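Local atomic coordinates of GH26A (Muricauda sp. MAR_2010_75, PDB entry 6Q75), a protein that probably hydrolyses beta-linked polysaccharides such as beta-mannans with retention of configuration, as other glycoside hydrolases of family 26 do. Residues A[31-35]-A[166-170]; A[42-48]-A[319-323]; A[122-128]-A[182-186]; A[198-202]-A[239-244]; A[252-256]-A[278-282]. All blocks are in the same frame, centred on the assembly; numbering follows the deposited sequence.

How the interactions relate
Followed from the N terminus, interaction 1 fits helix 30-40 against the turn before strand 170-173, closing a loop of 130 residues. Interaction 2 starts beyond that helix and closes the longest loop, joining strand 46-51 to the short strand 321-322. Interactions 1 and 2 cross along the chain, as do 1 and 3, while interactions 3, 4 and 5 are nested within the loop of interaction 2 and follow one another in series. Interactions 3 and 5 lie at the C-terminal ends of the barrel strands, nearest atoms about 8 Å apart. Interaction 4 packs helix 194-208 on the loop entering strand 246-251, and interaction 1 lies at the opposite end of the barrel from 3 and 5.

Interaction 1: A[31-35]-A[166-170]; sequences EVKVL and AKVPI
A chi1 of 62° places CG of E31 between its own backbone N and carbonyl carbon, and a bend at chi2 (-96°) then lays the carboxylate across the backbone at K167; L35, its CG trans to N at 177°, sends CD2 toward the ring of P169. Through these groups helix 30-40 meets the turn that enters strand 170-173, at the N-terminal end of the strands of a (beta/alpha)8 barrel. The turn is a Schellman motif: K167 adopts positive phi where helix 144-165 ends, and two residues later P169 faces the incoming helix.

P169 is the wedge. Its CB lies 3.6 Å from CG of E31 and 3.8 Å from CG2 of V32, while its CG meets CD2 of L35 at 3.8 Å. The ring thus sits in the groove between side chains of successive helical turns. V32 and L35 also pack on I215, and Y99 adds a further contact to P169. Shortening E31 to an alanine would remove CG and the carboxylate, and is likely to open a gap beside P169 and uncover the K167 backbone.

The approach of E31 to K167 is not a salt bridge, because the lysine chain leads away and OE1 of E31 stays 5.6 Å from NZ of K167. What the carboxylate touches is backbone, OE2 of E31 coming to 3.4 Å from CA of K167.

Interaction 2: A[42-48]-A[319-323]; sequences LDGKILA and DKTIT
Strand 321-322 runs parallel to I46 and L47 in a regular pattern of three backbone bonds: I46 N donates to K320 O at 2.8 Å, I322 N to I46 O at 2.8 Å, and A48 N to I322 O at 2.9 Å. Strand 46-51 is the first strand of the (beta/alpha)8 barrel, and the late strand pairs with the start of it, on the side that strand 74-78 takes over from A48; A48 pairs with V74 of that strand, while L47 pairs with S294 and F296 on the other side. A type I' turn from L42 to K45 leads into the strand.

Side chains then sort onto two faces. On one, I322 is the central group. With chi1 at -62° and an extended chi2, CD1 of I322 reaches to 3.6 Å from CB of K45 and 3.7 Å from CD2 of L42, whereas CG2 faces CD2 of L47 at 3.6 Å. Y38 of helix 30-40 packs on both I322 and L47, continuing this apolar patch. On the other face I46 and T321 lie side by side and point the same way. The T321 hydroxyl bonds to V315 O, at the end of helix 309-316, while its methyl CG2 meets CB of A48.

At the outer end, K320 packs its CB and CG on the carbonyl oxygen of G44. The bends at chi2 and chi4 of K320 turn its amine back toward its own neighbour, where NZ of K320 forms a salt bridge with OD2 of D319, the hydrogen bond in it weak at 3.3 Å.

Interaction 3: A[122-128]-A[182-186]; sequences WRESVQG and WFWWG
V126 and W184 supply the one direct hydrogen bond between these segments: W184 N donates to V126 O at 3.0 Å (N-H...O angle 152°), tying the pi-type turn of helix 122-126 to the type I turn F183-G186. V126 O also receives a CA-H...O contact from F183, and CA of Q127 makes another with W182 O. A water also joins the backbones, donating to Q127 O at 3.1 Å and to W182 O at 2.8 Å.

Apolar packing gathers round the ring of F183. With CG1 swung away from its backbone N (chi1 -178°), V126 puts that methyl 3.6 Å from CD1 of F183. The indole of W122 brings CH2 to the ring's edge, 3.8 Å from CE1 of F183, the planes nearly perpendicular at 89°. Within its own segment F183 has W182 CD1 over the centre of one face and W185 CH2 nearer the rim of the other, which probably restricts the ring's rotation.

The amide of Q127 reaches the same ring obliquely, NE2 lying 3.6 Å from CE1 of F183.

The site lies above the C-terminal ends of the barrel strands, where family 26 enzymes have their active-site cleft. Bound Tris and glycerol, probably from the crystallisation liquor, lie about 4 Å from the W122 side chain. W182 NE1 bonds to E177, W185 NE1 to H176 O; W184 packs on helix 132-138, while W185 touches that helix and helix 194-208.

Interaction 4: A[198-202]-A[239-244]; sequences WKQLY and PGHKYV
The indole NE1 of W198 donates to the carbonyl oxygen of Y243 at 2.9 Å in a fairly straight bond. The oxygen lies almost in the indole plane, yet NE1 stands 45° above the carbonyl's own plane and so does not sit on a lone pair. W198 can make this bond because its CG lies on the far side from the backbone N (chi1 -176°), which sends the indole out from the helix toward the loop.

P239 covers one face of that indole, its CG 3.6 Å from the centroid of the five-membered ring of W198 in a CH-pi contact, and CG2 of V244 packs obliquely near NE1 and CZ2. Helix 194-208 belongs to the outer layer of the (beta/alpha)8 barrel, and residues 239-244 lead into the next inner strand, 246-251; W218 of strand 214-221 meets W198 edge-to-face and also packs on P239 and V244. An alanine at W198 is likely to leave the Y243 carbonyl without its indole donor and to open a gap beneath P239.

Y243 fills the remaining part of the interface. Over one face of its ring lies K199, CG being 3.8 Å from the Y243 centroid, and over the opposite face lies the aliphatic chain of K242. The edge of Y243 points at the face of Y202 in a T-shaped pair, planes 81° apart, with CD1 of Y243 3.9 Å from CG of Y202.

Interaction 5: A[252-256]-A[278-282]; sequences YHGDY and VGQLP
V278, the last residue of its strand, meets Y256 first: CG1 of V278 lies 3.3 Å from the phenolic OH of Y256, near the plane of that ring. G279 lies against the ring of Y252 obliquely, CD1 of Y252 coming to 3.6 Å from G279 N; a side chain here would collide with that ring.

Q280 carries most of the polar contact. Its backbone O accepts the hydroxyl OH of Y256 at 2.7 Å, in the carbonyl plane, and a water that bonds to G254 N at 3.0 Å donates to the same backbone oxygen. With CG opposite the carbonyl carbon (chi1 -62°), the extended side chain lays its amide along the type I' turn formed by Y252 to D255, CD of Q280 being 3.6 Å from the H253 carbonyl carbon.

P282 completes the pocket for Y256, its CB over one face of the phenol and 4.1 Å from the ring centroid.

Both segments leave the C-terminal ends of adjacent barrel strands, 246-251 and 273-278. Y252 OH bonds to E277 and weakly to a bound Tris, consistent with a place beside the active-site cleft. Y256 touches helix 284-289, while L281 packs between strand 293-299 and helix 309-316.

Interaction 1: A[31-35]-A[166-170]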
# COMPACT_ATOMS: atom_id res chain seq x y z
N GLU A 31 11.11 12.01 9.90
CA GLU A 31 9.67 11.99 9.63
C GLU A 31 9.13 10.56 9.60
O GLU A 31 7.95 10.35 9.94
CB GLU A 31 9.36 12.72 8.32
CG GLU A 31 10.00 12.08 7.10
CD GLU A 31 11.32 12.73 6.69
OE1 GLU A 31 11.90 13.49 7.51
OE2 GLU A 31 11.75 12.44 5.54
N VAL A 32 9.94 9.58 9.19
CA VAL A 32 9.51 8.19 9.25
C VAL A 32 9.40 7.73 10.70
O VAL A 32 8.43 7.07 11.10
CB VAL A 32 10.47 7.28 8.46
CG1 VAL A 32 10.36 5.83 8.91
CG2 VAL A 32 10.22 7.39 6.97
N LYS A 33 10.40 8.07 11.52
CA LYS A 33 10.35 7.65 12.91
C LYS A 33 9.17 8.28 13.64
O LYS A 33 8.51 7.63 14.45
CB LYS A 33 11.67 7.99 13.59
CG LYS A 33 12.78 7.14 13.04
N VAL A 34 8.89 9.56 13.34
CA VAL A 34 7.75 10.23 13.95
C VAL A 34 6.44 9.57 13.52
O VAL A 34 5.56 9.31 14.35
CB VAL A 34 7.78 11.73 13.60
CG1 VAL A 34 6.47 12.38 13.98
CG2 VAL A 34 8.92 12.42 14.35
N LEU A 35 6.30 9.29 12.22
CA LEU A 35 5.06 8.67 11.73
C LEU A 35 4.89 7.26 12.27
O LEU A 35 3.78 6.86 12.65
CB LEU A 35 5.05 8.68 10.21
CG LEU A 35 3.89 8.03 9.45
CD1 LEU A 35 2.56 8.57 9.98
CD2 LEU A 35 4.04 8.28 7.94
N ALA A 166 11.95 16.43 -0.20
CA ALA A 166 10.90 17.24 0.41
C ALA A 166 10.55 16.79 1.82
O ALA A 166 9.65 17.38 2.43
CB ALA A 166 9.63 17.20 -0.45
N LYS A 167 11.23 15.76 2.35
CA LYS A 167 11.04 15.25 3.71
C LYS A 167 9.64 14.66 3.91
O LYS A 167 9.06 14.80 4.98
CB LYS A 167 11.33 16.32 4.77
CG LYS A 167 12.66 17.07 4.51
CD LYS A 167 12.90 18.23 5.48
CE LYS A 167 12.88 17.81 6.93
NZ LYS A 167 13.33 18.93 7.83
N VAL A 168 9.12 13.98 2.90
CA VAL A 168 7.82 13.31 2.98
C VAL A 168 8.06 11.84 3.30
O VAL A 168 8.66 11.13 2.48
CB VAL A 168 7.02 13.46 1.67
CG1 VAL A 168 5.57 12.82 1.81
CG2 VAL A 168 6.93 14.92 1.25
N PRO A 169 7.57 11.32 4.43
CA PRO A 169 7.61 9.88 4.68
C PRO A 169 6.49 9.22 3.90
O PRO A 169 5.40 9.78 3.77
CB PRO A 169 7.35 9.77 6.19
CG PRO A 169 6.40 10.92 6.44
CD PRO A 169 6.76 12.03 5.45
N ILE A 170 6.74 8.00 3.40
CA ILE A 170 5.80 7.33 2.50
C ILE A 170 5.39 5.98 3.08
O ILE A 170 6.25 5.15 3.38
CB ILE A 170 6.42 7.14 1.10
CG1 ILE A 170 6.94 8.49 0.57
CG2 ILE A 170 5.44 6.43 0.14
CD1 ILE A 170 5.87 9.49 0.27

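Interaction 2: A[42-48]-A[319-323]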
# COMPACT_ATOMS: atom_id res chain seq x y z
N LEU A 42 -1.54 4.32 18.12
CA LEU A 42 -2.96 4.51 17.84
C LEU A 42 -3.84 3.74 18.82
O LEU A 42 -4.88 4.25 19.24
CB LEU A 42 -3.29 4.11 16.41
CG LEU A 42 -2.72 5.03 15.32
CD1 LEU A 42 -2.80 4.41 13.90
CD2 LEU A 42 -3.39 6.40 15.39
N ASP A 43 -3.41 2.54 19.21
CA ASP A 43 -4.03 1.74 20.28
C ASP A 43 -5.55 1.85 20.27
O ASP A 43 -6.18 2.36 21.19
CB ASP A 43 -3.48 2.16 21.64
N GLY A 44 -6.15 1.36 19.18
CA GLY A 44 -7.59 1.31 19.05
C GLY A 44 -8.16 2.34 18.09
O GLY A 44 -9.28 2.16 17.60
N LYS A 45 -7.42 3.40 17.80
CA LYS A 45 -7.90 4.41 16.86
C LYS A 45 -7.50 3.99 15.45
O LYS A 45 -6.56 3.22 15.27
CB LYS A 45 -7.30 5.77 17.20
CG LYS A 45 -7.70 6.26 18.60
CD LYS A 45 -7.74 7.77 18.69
CE LYS A 45 -8.44 8.20 19.99
NZ LYS A 45 -9.58 9.12 19.71
N ILE A 46 -8.22 4.52 14.45
CA ILE A 46 -7.96 4.14 13.06
C ILE A 46 -7.99 5.38 12.18
O ILE A 46 -8.88 6.23 12.30
CB ILE A 46 -8.97 3.07 12.57
CG1 ILE A 46 -8.64 2.60 11.16
CG2 ILE A 46 -10.42 3.59 12.69
CD1 ILE A 46 -9.36 1.32 10.77
N LEU A 47 -6.99 5.50 11.29
CA LEU A 47 -6.91 6.63 10.37
C LEU A 47 -7.81 6.41 9.16
O LEU A 47 -7.72 5.36 8.50
CB LEU A 47 -5.46 6.83 9.90
CG LEU A 47 -4.47 7.16 11.01
CD1 LEU A 47 -3.09 6.80 10.56
CD2 LEU A 47 -4.56 8.65 11.31
N ALA A 48 -8.64 7.41 8.84
CA ALA A 48 -9.47 7.34 7.62
C ALA A 48 -8.63 7.66 6.39
O ALA A 48 -7.94 8.69 6.35
CB ALA A 48 -10.64 8.32 7.69
N ASP A 319 -15.96 7.58 17.09
CA ASP A 319 -15.04 8.25 18.00
C ASP A 319 -13.59 7.79 17.79
O ASP A 319 -12.67 8.56 18.04
CB ASP A 319 -15.47 7.98 19.44
CG ASP A 319 -15.18 6.56 19.88
OD1 ASP A 319 -15.77 5.62 19.32
OD2 ASP A 319 -14.39 6.39 20.84
N LYS A 320 -13.37 6.56 17.33
CA LYS A 320 -12.00 6.09 17.15
C LYS A 320 -11.42 6.42 15.77
O LYS A 320 -10.24 6.16 15.54
CB LYS A 320 -11.90 4.58 17.36
CG LYS A 320 -12.36 4.06 18.71
CD LYS A 320 -11.43 4.51 19.81
CE LYS A 320 -11.54 3.62 21.03
NZ LYS A 320 -12.95 3.47 21.47
N THR A 321 -12.21 6.99 14.86
CA THR A 321 -11.71 7.29 13.52
C THR A 321 -11.05 8.66 13.53
O THR A 321 -11.62 9.62 14.04
CB THR A 321 -12.85 7.29 12.50
OG1 THR A 321 -13.44 5.99 12.44
CG2 THR A 321 -12.30 7.67 11.08
N ILE A 322 -9.86 8.74 12.93
CA ILE A 322 -9.07 9.96 12.89
C ILE A 322 -9.09 10.49 11.46
O ILE A 322 -8.71 9.78 10.51
CB ILE A 322 -7.63 9.69 13.34
CG1 ILE A 322 -7.64 9.21 14.80
CG2 ILE A 322 -6.74 10.93 13.10
CD1 ILE A 322 -6.32 8.63 15.27
N THR A 323 -9.53 11.73 11.30
CA THR A 323 -9.44 12.41 10.02
C THR A 323 -8.32 13.45 10.06
O THR A 323 -7.64 13.65 11.09
CB THR A 323 -10.80 13.01 9.65
OG1 THR A 323 -11.26 13.85 10.72
CG2 THR A 323 -11.82 11.89 9.44

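Interaction 3: A[122-128]-A[182-186]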
# COMPACT_ATOMS: atom_id res chain seq x y z
N TRP A 122 -3.28 -3.71 -18.52
CA TRP A 122 -3.82 -4.34 -17.32
C TRP A 122 -3.94 -5.85 -17.50
O TRP A 122 -3.43 -6.63 -16.69
CB TRP A 122 -5.18 -3.74 -16.99
CG TRP A 122 -5.79 -4.27 -15.71
CD1 TRP A 122 -6.83 -5.15 -15.59
CD2 TRP A 122 -5.36 -3.96 -14.39
NE1 TRP A 122 -7.08 -5.39 -14.26
CE2 TRP A 122 -6.20 -4.67 -13.50
CE3 TRP A 122 -4.36 -3.14 -13.87
CZ2 TRP A 122 -6.06 -4.60 -12.11
CZ3 TRP A 122 -4.24 -3.06 -12.48
CH2 TRP A 122 -5.08 -3.78 -11.62
N ARG A 123 -4.62 -6.28 -18.57
CA ARG A 123 -4.89 -7.71 -18.74
C ARG A 123 -3.67 -8.48 -19.22
O ARG A 123 -3.46 -9.63 -18.80
CB ARG A 123 -6.06 -7.90 -19.70
CG ARG A 123 -7.39 -7.51 -19.09
N GLU A 124 -2.85 -7.88 -20.08
CA GLU A 124 -1.77 -8.62 -20.71
C GLU A 124 -0.44 -8.50 -19.99
O GLU A 124 0.45 -9.32 -20.21
CB GLU A 124 -1.60 -8.18 -22.18
CG GLU A 124 -2.86 -8.43 -23.02
CD GLU A 124 -2.66 -8.18 -24.51
N SER A 125 -0.28 -7.51 -19.10
CA SER A 125 1.01 -7.32 -18.44
C SER A 125 0.88 -7.43 -16.93
O SER A 125 1.40 -8.38 -16.34
CB SER A 125 1.62 -5.97 -18.85
OG SER A 125 3.01 -5.94 -18.62
N VAL A 126 0.15 -6.51 -16.32
CA VAL A 126 -0.02 -6.51 -14.86
C VAL A 126 -0.62 -7.83 -14.39
O VAL A 126 -0.16 -8.44 -13.42
CB VAL A 126 -0.91 -5.33 -14.46
CG1 VAL A 126 -1.08 -5.28 -12.93
CG2 VAL A 126 -0.33 -4.02 -14.99
N GLN A 127 -1.63 -8.32 -15.11
CA GLN A 127 -2.26 -9.61 -14.84
C GLN A 127 -1.89 -10.67 -15.88
O GLN A 127 -2.60 -11.67 -16.03
CB GLN A 127 -3.78 -9.43 -14.73
CG GLN A 127 -4.15 -8.41 -13.66
CD GLN A 127 -5.57 -8.58 -13.11
OE1 GLN A 127 -6.46 -9.03 -13.82
NE2 GLN A 127 -5.77 -8.19 -11.86
N GLY A 128 -0.76 -10.48 -16.59
CA GLY A 128 -0.32 -11.44 -17.58
C GLY A 128 0.40 -12.63 -16.95
O GLY A 128 0.70 -12.64 -15.77
N TRP A 182 -3.81 -13.40 -9.32
CA TRP A 182 -4.16 -12.59 -10.48
C TRP A 182 -3.03 -11.73 -11.03
O TRP A 182 -2.96 -11.53 -12.25
CB TRP A 182 -5.36 -11.70 -10.15
CG TRP A 182 -5.38 -11.08 -8.78
CD1 TRP A 182 -4.93 -9.83 -8.44
CD2 TRP A 182 -5.92 -11.65 -7.58
NE1 TRP A 182 -5.17 -9.59 -7.10
CE2 TRP A 182 -5.76 -10.70 -6.55
CE3 TRP A 182 -6.50 -12.89 -7.28
CZ2 TRP A 182 -6.17 -10.94 -5.23
CZ3 TRP A 182 -6.93 -13.13 -5.97
CH2 TRP A 182 -6.75 -12.16 -4.96
N PHE A 183 -2.14 -11.21 -10.18
CA PHE A 183 -1.04 -10.40 -10.67
C PHE A 183 0.15 -11.28 -11.07
O PHE A 183 0.32 -12.38 -10.56
CB PHE A 183 -0.59 -9.40 -9.59
CG PHE A 183 -1.59 -8.30 -9.31
CD1 PHE A 183 -2.18 -7.59 -10.34
CD2 PHE A 183 -1.94 -7.99 -7.99
CE1 PHE A 183 -3.08 -6.56 -10.06
CE2 PHE A 183 -2.85 -6.99 -7.72
CZ PHE A 183 -3.41 -6.27 -8.75
N TRP A 184 1.00 -10.75 -11.96
CA TRP A 184 2.13 -11.57 -12.41
C TRP A 184 3.08 -11.90 -11.27
O TRP A 184 3.77 -12.92 -11.31
CB TRP A 184 2.89 -10.88 -13.56
CG TRP A 184 3.57 -9.58 -13.23
CD1 TRP A 184 3.11 -8.33 -13.50
CD2 TRP A 184 4.88 -9.41 -12.65
NE1 TRP A 184 4.03 -7.38 -13.09
CE2 TRP A 184 5.13 -8.02 -12.58
CE3 TRP A 184 5.85 -10.30 -12.18
CZ2 TRP A 184 6.31 -7.50 -12.02
CZ3 TRP A 184 7.02 -9.78 -11.64
CH2 TRP A 184 7.24 -8.39 -11.57
N TRP A 185 3.15 -11.06 -10.24
CA TRP A 185 4.00 -11.33 -9.09
C TRP A 185 3.29 -12.17 -8.03
O TRP A 185 3.85 -12.40 -6.95
CB TRP A 185 4.49 -10.01 -8.48
CG TRP A 185 3.37 -9.14 -7.97
CD1 TRP A 185 2.75 -9.22 -6.75
CD2 TRP A 185 2.78 -8.04 -8.65
NE1 TRP A 185 1.78 -8.24 -6.64
CE2 TRP A 185 1.78 -7.50 -7.79
CE3 TRP A 185 2.96 -7.47 -9.92
CZ2 TRP A 185 0.99 -6.42 -8.16
CZ3 TRP A 185 2.18 -6.40 -10.29
CH2 TRP A 185 1.19 -5.88 -9.40
N GLY A 186 2.07 -12.63 -8.31
CA GLY A 186 1.27 -13.33 -7.32
C GLY A 186 1.50 -14.82 -7.30
O GLY A 186 1.94 -15.43 -8.28
O HOH W 1 -4.35 -13.16 -14.01

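Interaction 4: A[198-202]-A[239-244]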
# COMPACT_ATOMS: atom_id res chain seq x y z
N TRP A 198 10.76 -9.30 -3.07
CA TRP A 198 10.64 -8.26 -2.06
C TRP A 198 12.02 -7.79 -1.60
O TRP A 198 12.29 -6.58 -1.53
CB TRP A 198 9.84 -8.79 -0.87
CG TRP A 198 9.58 -7.78 0.20
CD1 TRP A 198 10.39 -7.44 1.25
CD2 TRP A 198 8.42 -6.96 0.31
NE1 TRP A 198 9.79 -6.47 2.02
CE2 TRP A 198 8.58 -6.15 1.46
CE3 TRP A 198 7.26 -6.82 -0.45
CZ2 TRP A 198 7.62 -5.23 1.86
CZ3 TRP A 198 6.31 -5.90 -0.05
CH2 TRP A 198 6.50 -5.11 1.09
N LYS A 199 12.91 -8.74 -1.30
CA LYS A 199 14.23 -8.36 -0.79
C LYS A 199 15.06 -7.67 -1.86
O LYS A 199 15.86 -6.78 -1.54
CB LYS A 199 14.95 -9.60 -0.27
CG LYS A 199 14.26 -10.27 0.92
CD LYS A 199 14.92 -11.61 1.17
CE LYS A 199 14.04 -12.60 1.89
NZ LYS A 199 14.76 -13.91 1.90
N GLN A 200 14.90 -8.07 -3.12
CA GLN A 200 15.63 -7.42 -4.21
C GLN A 200 15.17 -5.98 -4.39
O GLN A 200 15.99 -5.07 -4.62
CB GLN A 200 15.47 -8.21 -5.51
CG GLN A 200 16.39 -7.76 -6.64
CD GLN A 200 16.29 -8.70 -7.85
OE1 GLN A 200 15.66 -8.37 -8.86
NE2 GLN A 200 16.87 -9.87 -7.71
N LEU A 201 13.86 -5.74 -4.32
CA LEU A 201 13.37 -4.37 -4.38
C LEU A 201 13.86 -3.58 -3.17
O LEU A 201 14.24 -2.41 -3.30
CB LEU A 201 11.84 -4.36 -4.44
CG LEU A 201 11.22 -2.95 -4.54
CD1 LEU A 201 11.49 -2.38 -5.92
CD2 LEU A 201 9.71 -2.97 -4.30
N TYR A 202 13.83 -4.21 -1.99
CA TYR A 202 14.27 -3.52 -0.78
C TYR A 202 15.72 -3.10 -0.93
O TYR A 202 16.07 -1.94 -0.66
CB TYR A 202 14.09 -4.45 0.42
CG TYR A 202 14.35 -3.77 1.74
CD1 TYR A 202 15.65 -3.59 2.19
CD2 TYR A 202 13.30 -3.31 2.55
CE1 TYR A 202 15.92 -2.98 3.38
CE2 TYR A 202 13.58 -2.69 3.77
CZ TYR A 202 14.89 -2.53 4.18
OH TYR A 202 15.22 -1.92 5.38
N PRO A 239 8.30 -12.00 3.84
CA PRO A 239 9.76 -12.07 3.68
C PRO A 239 10.55 -11.99 4.98
O PRO A 239 11.79 -12.04 4.93
CB PRO A 239 10.05 -10.84 2.80
CG PRO A 239 9.00 -9.84 3.26
CD PRO A 239 7.76 -10.67 3.53
N GLY A 240 9.90 -11.86 6.11
CA GLY A 240 10.58 -11.77 7.39
C GLY A 240 10.48 -10.37 7.96
O GLY A 240 10.39 -9.37 7.23
N HIS A 241 10.56 -10.28 9.30
CA HIS A 241 10.38 -9.01 9.98
C HIS A 241 11.47 -8.00 9.64
O HIS A 241 11.24 -6.79 9.76
CB HIS A 241 10.35 -9.24 11.50
CG HIS A 241 9.26 -10.17 11.92
ND1 HIS A 241 7.94 -9.96 11.59
CD2 HIS A 241 9.30 -11.33 12.62
CE1 HIS A 241 7.20 -10.95 12.08
NE2 HIS A 241 8.01 -11.79 12.72
N LYS A 242 12.63 -8.47 9.20
CA LYS A 242 13.71 -7.55 8.88
C LYS A 242 13.37 -6.62 7.71
O LYS A 242 13.97 -5.54 7.57
CB LYS A 242 14.94 -8.40 8.56
CG LYS A 242 16.06 -7.72 7.84
CD LYS A 242 17.10 -8.73 7.44
CE LYS A 242 18.34 -8.00 6.94
NZ LYS A 242 19.57 -8.50 7.59
N TYR A 243 12.39 -6.99 6.89
CA TYR A 243 12.10 -6.29 5.65
C TYR A 243 10.72 -5.64 5.62
O TYR A 243 10.32 -5.13 4.57
CB TYR A 243 12.18 -7.25 4.46
CG TYR A 243 13.56 -7.82 4.29
CD1 TYR A 243 14.58 -7.04 3.79
CD2 TYR A 243 13.84 -9.14 4.63
CE1 TYR A 243 15.86 -7.55 3.64
CE2 TYR A 243 15.12 -9.65 4.48
CZ TYR A 243 16.12 -8.85 3.99
OH TYR A 243 17.41 -9.35 3.84
N VAL A 244 9.99 -5.65 6.73
CA VAL A 244 8.60 -5.18 6.73
C VAL A 244 8.37 -4.32 7.98
O VAL A 244 8.73 -4.74 9.08
CB VAL A 244 7.60 -6.36 6.71
CG1 VAL A 244 6.16 -5.84 6.83
CG2 VAL A 244 7.78 -7.23 5.45

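Interaction 5: A[252-256]-A[278-282]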
# COMPACT_ATOMS: atom_id res chain seq x y z
N TYR A 252 -12.54 -6.47 0.50
CA TYR A 252 -13.69 -5.97 -0.23
C TYR A 252 -14.94 -6.71 0.24
O TYR A 252 -14.87 -7.68 0.99
CB TYR A 252 -13.48 -6.14 -1.75
CG TYR A 252 -12.49 -5.12 -2.25
CD1 TYR A 252 -12.93 -3.85 -2.63
CD2 TYR A 252 -11.13 -5.41 -2.31
CE1 TYR A 252 -12.04 -2.89 -3.05
CE2 TYR A 252 -10.22 -4.43 -2.74
CZ TYR A 252 -10.70 -3.18 -3.11
OH TYR A 252 -9.84 -2.19 -3.56
N HIS A 253 -16.08 -6.20 -0.20
CA HIS A 253 -17.40 -6.80 0.06
C HIS A 253 -17.72 -6.88 1.55
O HIS A 253 -18.57 -7.68 1.95
CB HIS A 253 -17.51 -8.20 -0.55
CG HIS A 253 -17.00 -8.28 -1.95
ND1 HIS A 253 -17.58 -7.59 -2.99
CD2 HIS A 253 -15.98 -8.99 -2.48
CE1 HIS A 253 -16.93 -7.86 -4.11
NE2 HIS A 253 -15.96 -8.72 -3.83
N GLY A 254 -17.07 -6.06 2.38
CA GLY A 254 -17.29 -6.07 3.82
C GLY A 254 -16.85 -7.35 4.51
O GLY A 254 -17.32 -7.64 5.61
N ASP A 255 -15.94 -8.10 3.89
CA ASP A 255 -15.57 -9.43 4.38
C ASP A 255 -14.54 -9.37 5.50
O ASP A 255 -13.46 -9.96 5.42
CB ASP A 255 -15.06 -10.27 3.21
CG ASP A 255 -14.82 -11.72 3.59
OD1 ASP A 255 -15.54 -12.21 4.48
OD2 ASP A 255 -13.90 -12.36 3.01
N TYR A 256 -14.90 -8.68 6.59
CA TYR A 256 -13.98 -8.49 7.72
C TYR A 256 -14.04 -9.70 8.65
O TYR A 256 -14.47 -9.63 9.79
CB TYR A 256 -14.30 -7.20 8.45
CG TYR A 256 -14.14 -5.97 7.60
CD1 TYR A 256 -12.87 -5.44 7.34
CD2 TYR A 256 -15.25 -5.34 7.03
CE1 TYR A 256 -12.71 -4.31 6.55
CE2 TYR A 256 -15.10 -4.22 6.22
CZ TYR A 256 -13.82 -3.72 5.98
OH TYR A 256 -13.68 -2.59 5.20
N VAL A 278 -9.99 -1.08 1.04
CA VAL A 278 -11.33 -1.57 1.37
C VAL A 278 -12.31 -1.02 0.35
O VAL A 278 -12.07 -0.01 -0.32
CB VAL A 278 -11.83 -1.20 2.79
CG1 VAL A 278 -10.80 -1.62 3.85
CG2 VAL A 278 -12.18 0.28 2.88
N GLY A 279 -13.44 -1.71 0.24
CA GLY A 279 -14.54 -1.19 -0.54
C GLY A 279 -15.62 -0.73 0.42
O GLY A 279 -15.62 0.44 0.83
N GLN A 280 -16.50 -1.63 0.81
CA GLN A 280 -17.41 -1.37 1.93
C GLN A 280 -16.61 -1.04 3.19
O GLN A 280 -15.69 -1.77 3.56
CB GLN A 280 -18.28 -2.60 2.21
CG GLN A 280 -19.17 -3.00 1.06
CD GLN A 280 -20.08 -4.16 1.44
OE1 GLN A 280 -20.29 -4.42 2.64
NE2 GLN A 280 -20.60 -4.87 0.44
N LEU A 281 -16.96 0.06 3.83
CA LEU A 281 -16.22 0.51 5.01
C LEU A 281 -16.42 -0.46 6.18
O LEU A 281 -17.46 -1.12 6.26
CB LEU A 281 -16.67 1.90 5.42
CG LEU A 281 -16.12 3.03 4.55
CD1 LEU A 281 -16.95 4.29 4.74
CD2 LEU A 281 -14.68 3.28 4.96
N PRO A 282 -15.47 -0.53 7.12
CA PRO A 282 -15.70 -1.29 8.36
C PRO A 282 -16.65 -0.55 9.28
O PRO A 282 -16.39 0.59 9.67
CB PRO A 282 -14.30 -1.40 8.97
CG PRO A 282 -13.53 -0.22 8.40
CD PRO A 282 -14.09 0.02 7.01
O HOH W 2 -16.80 -3.70 -1.86
O HOH W 3 -14.93 -4.03 2.09